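Local coordinates for Serine/threonine-protein kinase Tel1 (Chaetomium thermophilum, PDB 6SKY) that probably phosphorylates serine and threonine residues followed by glutamine, using ATP, to switch on checkpoint signalling after DNA damage, at residues 2523-2537 against 2580-2593. Residues are numbered along the deposited sequence; the frame is centred on the assembly and turned at random.
Sequences DRDPTRYKSGQKVPI and APEMAIASGVSAPK
K2593, M2583 and I2585 all meet the Y2529 ring from the same side. K2593 NZ stands over one ring face, 4.9 Å from the centroid and 22° off the normal, a cation-pi contact; its chain, bent at chi3 and chi4, also lets NZ donate to A2591 O at 3.0 Å. M2583 CE comes obliquely to Y2529 CE1 at 3.5 Å, and I2585 CD1 presses on Y2529 CB, the two side chains crossing at about a right angle. Within 2523-2537, Y2529 OH donates to D2523 OD2 (2.8 Å), fixing the outer end of the ring. A leucine in place of Y2529 would probably leave D2523 without its hydroxyl partner and K2593 without an aromatic face. With CG between the backbone N and carbonyl carbon (chi1 67°), extended M2583 also brings SD against I2537 CB. V2535 and M2583 form a hydrogen-bonded antiparallel pair, M2583 N to V2535 O being 2.8 Å. K2534 runs across E2582 in a long salt bridge, NZ to OE1 3.8 Å. Strand 2534-2536 is outermost, within this chain, in the antiparallel sheet of the kinase N-lobe; strand 2576-2585 separates it from strand 2593-2599, whose L2595 touches M2583, while F2546 of helix 2541-2552 packs on I2537.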
ATOM      1  N   ASP A2523     -32.006  -5.793  52.311  1.00 66.62           N
ATOM      2  CA  ASP A2523     -32.230  -5.297  53.666  1.00 66.62           C
ATOM      3  C   ASP A2523     -31.579  -3.933  53.843  1.00 66.62           C
ATOM      4  O   ASP A2523     -30.369  -3.831  54.046  1.00 66.62           O
ATOM      5  CB  ASP A2523     -31.690  -6.289  54.684  1.00 66.62           C
ATOM      6  CG  ASP A2523     -31.694  -5.737  56.082  1.00 66.62           C
ATOM      7  OD1 ASP A2523     -32.744  -5.218  56.509  1.00 66.62           O
ATOM      8  OD2 ASP A2523     -30.652  -5.825  56.761  1.00 66.62           O
ATOM      9  N   ARG A2524     -32.386  -2.876  53.799  1.00 75.55           N
ATOM     10  CA  ARG A2524     -31.911  -1.512  54.000  1.00 75.55           C
ATOM     11  C   ARG A2524     -32.599  -0.922  55.221  1.00 75.55           C
ATOM     12  O   ARG A2524     -33.831  -0.872  55.283  1.00 75.55           O
ATOM     13  CB  ARG A2524     -32.171  -0.647  52.767  1.00 75.55           C
ATOM     14  CG  ARG A2524     -33.562  -0.790  52.177  1.00 75.55           C
ATOM     15  CD  ARG A2524     -33.647  -0.120  50.820  1.00 75.55           C
ATOM     16  NE  ARG A2524     -34.725  -0.671  50.006  1.00 75.55           N
ATOM     17  CZ  ARG A2524     -34.913  -0.393  48.718  1.00 75.55           C
ATOM     18  NH1 ARG A2524     -34.094   0.435  48.087  1.00 75.55           N
ATOM     19  NH2 ARG A2524     -35.922  -0.943  48.060  1.00 75.55           N
ATOM     20  N   ASP A2525     -31.803  -0.482  56.187  1.00 84.57           N
ATOM     21  CA  ASP A2525     -32.307   0.187  57.384  1.00 84.57           C
ATOM     22  C   ASP A2525     -31.443   1.412  57.644  1.00 84.57           C
ATOM     23  O   ASP A2525     -30.251   1.261  57.982  1.00 84.57           O
ATOM     24  CB  ASP A2525     -32.300  -0.753  58.585  1.00 84.57           C
ATOM     25  CG  ASP A2525     -33.018  -0.172  59.781  1.00 84.57           C
ATOM     26  OD1 ASP A2525     -33.800   0.784  59.602  1.00 84.57           O
ATOM     27  OD2 ASP A2525     -32.794  -0.668  60.904  1.00 84.57           O
ATOM     28  N   PRO A2526     -31.984   2.625  57.501  1.00 86.38           N
ATOM     29  CA  PRO A2526     -31.137   3.822  57.624  1.00 86.38           C
ATOM     30  C   PRO A2526     -30.472   3.962  58.978  1.00 86.38           C
ATOM     31  O   PRO A2526     -29.385   4.544  59.066  1.00 86.38           O
ATOM     32  CB  PRO A2526     -32.119   4.971  57.359  1.00 86.38           C
ATOM     33  CG  PRO A2526     -33.240   4.352  56.601  1.00 86.38           C
ATOM     34  CD  PRO A2526     -33.367   2.958  57.126  1.00 86.38           C
ATOM     35  N   THR A2527     -31.086   3.442  60.040  1.00 84.63           N
ATOM     36  CA  THR A2527     -30.471   3.521  61.360  1.00 84.63           C
ATOM     37  C   THR A2527     -29.409   2.446  61.538  1.00 84.63           C
ATOM     38  O   THR A2527     -28.301   2.726  62.006  1.00 84.63           O
ATOM     39  CB  THR A2527     -31.538   3.395  62.446  1.00 84.63           C
ATOM     40  OG1 THR A2527     -32.240   2.156  62.285  1.00 84.63           O
ATOM     41  CG2 THR A2527     -32.524   4.546  62.354  1.00 84.63           C
ATOM     42  N   ARG A2528     -29.730   1.208  61.167  1.00 81.91           N
ATOM     43  CA  ARG A2528     -28.801   0.106  61.363  1.00 81.91           C
ATOM     44  C   ARG A2528     -27.659   0.129  60.359  1.00 81.91           C
ATOM     45  O   ARG A2528     -26.589  -0.420  60.642  1.00 81.91           O
ATOM     46  CB  ARG A2528     -29.561  -1.216  61.279  1.00 81.91           C
ATOM     47  CG  ARG A2528     -28.792  -2.429  61.738  1.00 81.91           C
ATOM     48  CD  ARG A2528     -29.763  -3.535  62.073  1.00 81.91           C
ATOM     49  NE  ARG A2528     -30.904  -3.528  61.165  1.00 81.91           N
ATOM     50  CZ  ARG A2528     -31.987  -4.277  61.325  1.00 81.91           C
ATOM     51  NH1 ARG A2528     -32.078  -5.094  62.363  1.00 81.91           N
ATOM     52  NH2 ARG A2528     -32.979  -4.208  60.453  1.00 81.91           N
ATOM     53  N   TYR A2529     -27.853   0.758  59.206  1.00 78.11           N
ATOM     54  CA  TYR A2529     -26.835   0.844  58.164  1.00 78.11           C
ATOM     55  C   TYR A2529     -26.618   2.315  57.839  1.00 78.11           C
ATOM     56  O   TYR A2529     -27.365   2.897  57.047  1.00 78.11           O
ATOM     57  CB  TYR A2529     -27.260   0.063  56.930  1.00 78.11           C
ATOM     58  CG  TYR A2529     -27.499  -1.399  57.192  1.00 78.11           C
ATOM     59  CD1 TYR A2529     -26.585  -2.151  57.903  1.00 78.11           C
ATOM     60  CD2 TYR A2529     -28.647  -2.020  56.742  1.00 78.11           C
ATOM     61  CE1 TYR A2529     -26.803  -3.483  58.151  1.00 78.11           C
ATOM     62  CE2 TYR A2529     -28.873  -3.348  56.983  1.00 78.11           C
ATOM     63  CZ  TYR A2529     -27.949  -4.078  57.688  1.00 78.11           C
ATOM     64  OH  TYR A2529     -28.177  -5.410  57.931  1.00 78.11           O
ATOM     65  N   LYS A2530     -25.603   2.918  58.446  1.00 79.35           N
ATOM     66  CA  LYS A2530     -25.297   4.325  58.228  1.00 79.35           C
ATOM     67  C   LYS A2530     -24.231   4.452  57.149  1.00 79.35           C
ATOM     68  O   LYS A2530     -23.192   3.789  57.216  1.00 79.35           O
ATOM     69  CB  LYS A2530     -24.815   4.995  59.513  1.00 79.35           C
ATOM     70  CG  LYS A2530     -25.482   4.515  60.786  1.00 79.35           C
ATOM     71  CD  LYS A2530     -24.837   5.185  61.986  1.00 79.35           C
ATOM     72  CE  LYS A2530     -25.432   4.707  63.292  1.00 79.35           C
ATOM     73  NZ  LYS A2530     -24.783   5.383  64.449  1.00 79.35           N
ATOM     74  N   SER A2531     -24.483   5.319  56.175  1.00 75.90           N
ATOM     75  CA  SER A2531     -23.581   5.500  55.048  1.00 75.90           C
ATOM     76  C   SER A2531     -22.213   6.005  55.488  1.00 75.90           C
ATOM     77  O   SER A2531     -22.102   7.083  56.076  1.00 75.90           O
ATOM     78  CB  SER A2531     -24.200   6.463  54.039  1.00 75.90           C
ATOM     79  OG  SER A2531     -25.487   6.019  53.654  1.00 75.90           O
ATOM     80  N   GLY A2532     -21.172   5.233  55.208  1.00 74.50           N
ATOM     81  CA  GLY A2532     -19.815   5.601  55.549  1.00 74.50           C
ATOM     82  C   GLY A2532     -19.245   4.865  56.737  1.00 74.50           C
ATOM     83  O   GLY A2532     -18.030   4.926  56.953  1.00 74.50           O
ATOM     84  N   GLN A2533     -20.073   4.168  57.510  1.00 74.22           N
ATOM     85  CA  GLN A2533     -19.613   3.476  58.706  1.00 74.22           C
ATOM     86  C   GLN A2533     -18.976   2.141  58.363  1.00 74.22           C
ATOM     87  O   GLN A2533     -18.615   1.897  57.209  1.00 74.22           O
ATOM     88  CB  GLN A2533     -20.768   3.264  59.683  1.00 74.22           C
ATOM     89  CG  GLN A2533     -21.456   4.547  60.097  1.00 74.22           C
ATOM     90  CD  GLN A2533     -20.499   5.566  60.668  1.00 74.22           C
ATOM     91  OE1 GLN A2533     -20.505   6.730  60.272  1.00 74.22           O
ATOM     92  NE2 GLN A2533     -19.669   5.136  61.609  1.00 74.22           N
ATOM     93  N   LYS A2534     -18.795   1.285  59.369  1.00 66.94           N
ATOM     94  CA  LYS A2534     -18.248  -0.054  59.156  1.00 66.94           C
ATOM     95  C   LYS A2534     -18.857  -0.963  60.224  1.00 66.94           C
ATOM     96  O   LYS A2534     -18.330  -1.080  61.330  1.00 66.94           O
ATOM     97  CB  LYS A2534     -16.731  -0.045  59.214  1.00 66.94           C
ATOM     98  CG  LYS A2534     -16.098  -1.339  58.776  1.00 66.94           C
ATOM     99  CD  LYS A2534     -14.592  -1.240  58.792  1.00 66.94           C
ATOM    100  CE  LYS A2534     -13.957  -2.560  58.402  1.00 66.94           C
ATOM    101  NZ  LYS A2534     -12.482  -2.539  58.592  1.00 66.94           N
ATOM    102  N   VAL A2535     -19.952  -1.623  59.865  1.00 66.53           N
ATOM    103  CA  VAL A2535     -20.786  -2.331  60.834  1.00 66.53           C
ATOM    104  C   VAL A2535     -20.394  -3.800  60.894  1.00 66.53           C
ATOM    105  O   VAL A2535     -20.204  -4.423  59.847  1.00 66.53           O
ATOM    106  CB  VAL A2535     -22.271  -2.195  60.477  1.00 66.53           C
ATOM    107  CG1 VAL A2535     -23.133  -2.733  61.593  1.00 66.53           C
ATOM    108  CG2 VAL A2535     -22.605  -0.758  60.194  1.00 66.53           C
ATOM    109  N   PRO A2536     -20.270  -4.403  62.075  1.00 68.12           N
ATOM    110  CA  PRO A2536     -20.089  -5.858  62.131  1.00 68.12           C
ATOM    111  C   PRO A2536     -21.379  -6.552  61.729  1.00 68.12           C
ATOM    112  O   PRO A2536     -22.456  -6.215  62.222  1.00 68.12           O
ATOM    113  CB  PRO A2536     -19.743  -6.114  63.600  1.00 68.12           C
ATOM    114  CG  PRO A2536     -20.402  -5.006  64.316  1.00 68.12           C
ATOM    115  CD  PRO A2536     -20.289  -3.808  63.420  1.00 68.12           C
ATOM    116  N   ILE A2537     -21.273  -7.521  60.827  1.00 65.26           N
ATOM    117  CA  ILE A2537     -22.471  -8.174  60.288  1.00 65.26           C
ATOM    118  C   ILE A2537     -22.787  -9.317  61.243  1.00 65.26           C
ATOM    119  O   ILE A2537     -22.548 -10.496  60.980  1.00 65.26           O
ATOM    120  CB  ILE A2537     -22.278  -8.623  58.831  1.00 65.26           C
ATOM    121  CG1 ILE A2537     -23.466  -9.449  58.347  1.00 65.26           C
ATOM    122  CG2 ILE A2537     -20.961  -9.364  58.638  1.00 65.26           C
ATOM    123  CD1 ILE A2537     -23.263 -10.043  56.990  1.00 65.26           C
ATOM    124  N   ALA A2580     -15.016 -11.968  56.844  1.00 53.07           N
ATOM    125  CA  ALA A2580     -14.531 -10.969  57.774  1.00 53.07           C
ATOM    126  C   ALA A2580     -15.694 -10.471  58.627  1.00 53.07           C
ATOM    127  O   ALA A2580     -16.827 -10.378  58.150  1.00 53.07           O
ATOM    128  CB  ALA A2580     -13.884  -9.807  57.030  1.00 53.07           C
ATOM    129  N   PRO A2581     -15.446 -10.159  59.900  1.00 59.18           N
ATOM    130  CA  PRO A2581     -16.563  -9.866  60.806  1.00 59.18           C
ATOM    131  C   PRO A2581     -17.343  -8.619  60.447  1.00 59.18           C
ATOM    132  O   PRO A2581     -18.529  -8.537  60.781  1.00 59.18           O
ATOM    133  CB  PRO A2581     -15.873  -9.723  62.166  1.00 59.18           C
ATOM    134  CG  PRO A2581     -14.605 -10.487  62.022  1.00 59.18           C
ATOM    135  CD  PRO A2581     -14.169 -10.266  60.621  1.00 59.18           C
ATOM    136  N   GLU A2582     -16.729  -7.647  59.784  1.00 65.03           N
ATOM    137  CA  GLU A2582     -17.383  -6.377  59.513  1.00 65.03           C
ATOM    138  C   GLU A2582     -17.631  -6.192  58.023  1.00 65.03           C
ATOM    139  O   GLU A2582     -17.071  -6.893  57.177  1.00 65.03           O
ATOM    140  CB  GLU A2582     -16.550  -5.210  60.047  1.00 65.03           C
ATOM    141  CG  GLU A2582     -16.520  -5.124  61.560  1.00 65.03           C
ATOM    142  CD  GLU A2582     -15.848  -3.862  62.060  1.00 65.03           C
ATOM    143  OE1 GLU A2582     -14.910  -3.381  61.392  1.00 65.03           O
ATOM    144  OE2 GLU A2582     -16.264  -3.345  63.118  1.00 65.03           O
ATOM    145  N   MET A2583     -18.495  -5.231  57.716  1.00 59.98           N
ATOM    146  CA  MET A2583     -18.795  -4.849  56.350  1.00 59.98           C
ATOM    147  C   MET A2583     -18.911  -3.338  56.284  1.00 59.98           C
ATOM    148  O   MET A2583     -19.504  -2.714  57.166  1.00 59.98           O
ATOM    149  CB  MET A2583     -20.080  -5.504  55.849  1.00 59.98           C
ATOM    150  CG  MET A2583     -21.336  -5.052  56.533  1.00 59.98           C
ATOM    151  SD  MET A2583     -22.761  -5.916  55.877  1.00 59.98           S
ATOM    152  CE  MET A2583     -24.066  -5.166  56.823  1.00 59.98           C
ATOM    153  N   ALA A2584     -18.320  -2.757  55.247  1.00 55.22           N
ATOM    154  CA  ALA A2584     -18.417  -1.329  55.029  1.00 55.22           C
ATOM    155  C   ALA A2584     -19.733  -0.991  54.345  1.00 55.22           C
ATOM    156  O   ALA A2584     -20.460  -1.862  53.871  1.00 55.22           O
ATOM    157  CB  ALA A2584     -17.243  -0.834  54.198  1.00 55.22           C
ATOM    158  N   ILE A2585     -20.041   0.297  54.294  1.00 62.54           N
ATOM    159  CA  ILE A2585     -21.272   0.781  53.685  1.00 62.54           C
ATOM    160  C   ILE A2585     -20.953   2.037  52.893  1.00 62.54           C
ATOM    161  O   ILE A2585     -20.143   2.863  53.325  1.00 62.54           O
ATOM    162  CB  ILE A2585     -22.353   1.045  54.747  1.00 62.54           C
ATOM    163  CG1 ILE A2585     -22.749  -0.270  55.409  1.00 62.54           C
ATOM    164  CG2 ILE A2585     -23.562   1.692  54.129  1.00 62.54           C
ATOM    165  CD1 ILE A2585     -23.761  -0.131  56.479  1.00 62.54           C
ATOM    166  N   ALA A2586     -21.572   2.171  51.726  1.00 64.75           N
ATOM    167  CA  ALA A2586     -21.367   3.323  50.863  1.00 64.75           C
ATOM    168  C   ALA A2586     -22.560   4.271  50.937  1.00 64.75           C
ATOM    169  O   ALA A2586     -23.603   3.959  51.512  1.00 64.75           O
ATOM    170  CB  ALA A2586     -21.121   2.872  49.423  1.00 64.75           C
ATOM    171  N   SER A2587     -22.394   5.445  50.331  1.00 72.90           N
ATOM    172  CA  SER A2587     -23.390   6.507  50.421  1.00 72.90           C
ATOM    173  C   SER A2587     -24.480   6.308  49.377  1.00 72.90           C
ATOM    174  O   SER A2587     -24.192   6.217  48.179  1.00 72.90           O
ATOM    175  CB  SER A2587     -22.727   7.870  50.243  1.00 72.90           C
ATOM    176  OG  SER A2587     -21.726   8.080  51.223  1.00 72.90           O
ATOM    177  N   GLY A2588     -25.725   6.255  49.832  1.00 74.61           N
ATOM    178  CA  GLY A2588     -26.850   6.094  48.932  1.00 74.61           C
ATOM    179  C   GLY A2588     -28.133   5.967  49.722  1.00 74.61           C
ATOM    180  O   GLY A2588     -28.175   6.250  50.920  1.00 74.61           O
ATOM    181  N   VAL A2589     -29.192   5.544  49.034  1.00 74.14           N
ATOM    182  CA  VAL A2589     -30.461   5.282  49.703  1.00 74.14           C
ATOM    183  C   VAL A2589     -30.500   3.819  50.112  1.00 74.14           C
ATOM    184  O   VAL A2589     -30.558   3.495  51.303  1.00 74.14           O
ATOM    185  CB  VAL A2589     -31.663   5.633  48.811  1.00 74.14           C
ATOM    186  CG1 VAL A2589     -32.954   5.262  49.516  1.00 74.14           C
ATOM    187  CG2 VAL A2589     -31.645   7.109  48.458  1.00 74.14           C
ATOM    188  N   SER A2590     -30.465   2.925  49.128  1.00 69.68           N
ATOM    189  CA  SER A2590     -30.309   1.502  49.401  1.00 69.68           C
ATOM    190  C   SER A2590     -28.822   1.243  49.572  1.00 69.68           C
ATOM    191  O   SER A2590     -28.086   1.114  48.593  1.00 69.68           O
ATOM    192  CB  SER A2590     -30.896   0.659  48.281  1.00 69.68           C
ATOM    193  OG  SER A2590     -30.928  -0.706  48.661  1.00 69.68           O
ATOM    194  N   ALA A2591     -28.380   1.175  50.825  1.00 62.10           N
ATOM    195  CA  ALA A2591     -26.976   1.099  51.198  1.00 62.10           C
ATOM    196  C   ALA A2591     -26.275  -0.075  50.532  1.00 62.10           C
ATOM    197  O   ALA A2591     -26.551  -1.230  50.872  1.00 62.10           O
ATOM    198  CB  ALA A2591     -26.850   0.985  52.716  1.00 62.10           C
ATOM    199  N   PRO A2592     -25.369   0.169  49.586  1.00 54.56           N
ATOM    200  CA  PRO A2592     -24.559  -0.932  49.053  1.00 54.56           C
ATOM    201  C   PRO A2592     -23.502  -1.323  50.070  1.00 54.56           C
ATOM    202  O   PRO A2592     -22.707  -0.490  50.501  1.00 54.56           O
ATOM    203  CB  PRO A2592     -23.939  -0.336  47.786  1.00 54.56           C
ATOM    204  CG  PRO A2592     -23.909   1.105  48.035  1.00 54.56           C
ATOM    205  CD  PRO A2592     -25.064   1.446  48.927  1.00 54.56           C
ATOM    206  N   LYS A2593     -23.499  -2.586  50.465  1.00 45.50           N
ATOM    207  CA  LYS A2593     -22.591  -3.051  51.497  1.00 45.50           C
ATOM    208  C   LYS A2593     -21.435  -3.820  50.881  1.00 45.50           C
ATOM    209  O   LYS A2593     -21.616  -4.584  49.934  1.00 45.50           O
ATOM    210  CB  LYS A2593     -23.324  -3.916  52.518  1.00 45.50           C
ATOM    211  CG  LYS A2593     -24.436  -4.744  51.957  1.00 45.50           C
ATOM    212  CD  LYS A2593     -25.371  -5.184  53.055  1.00 45.50           C
ATOM    213  CE  LYS A2593     -26.150  -4.020  53.605  1.00 45.50           C
ATOM    214  NZ  LYS A2593     -27.172  -3.547  52.649  1.00 45.50           N
TER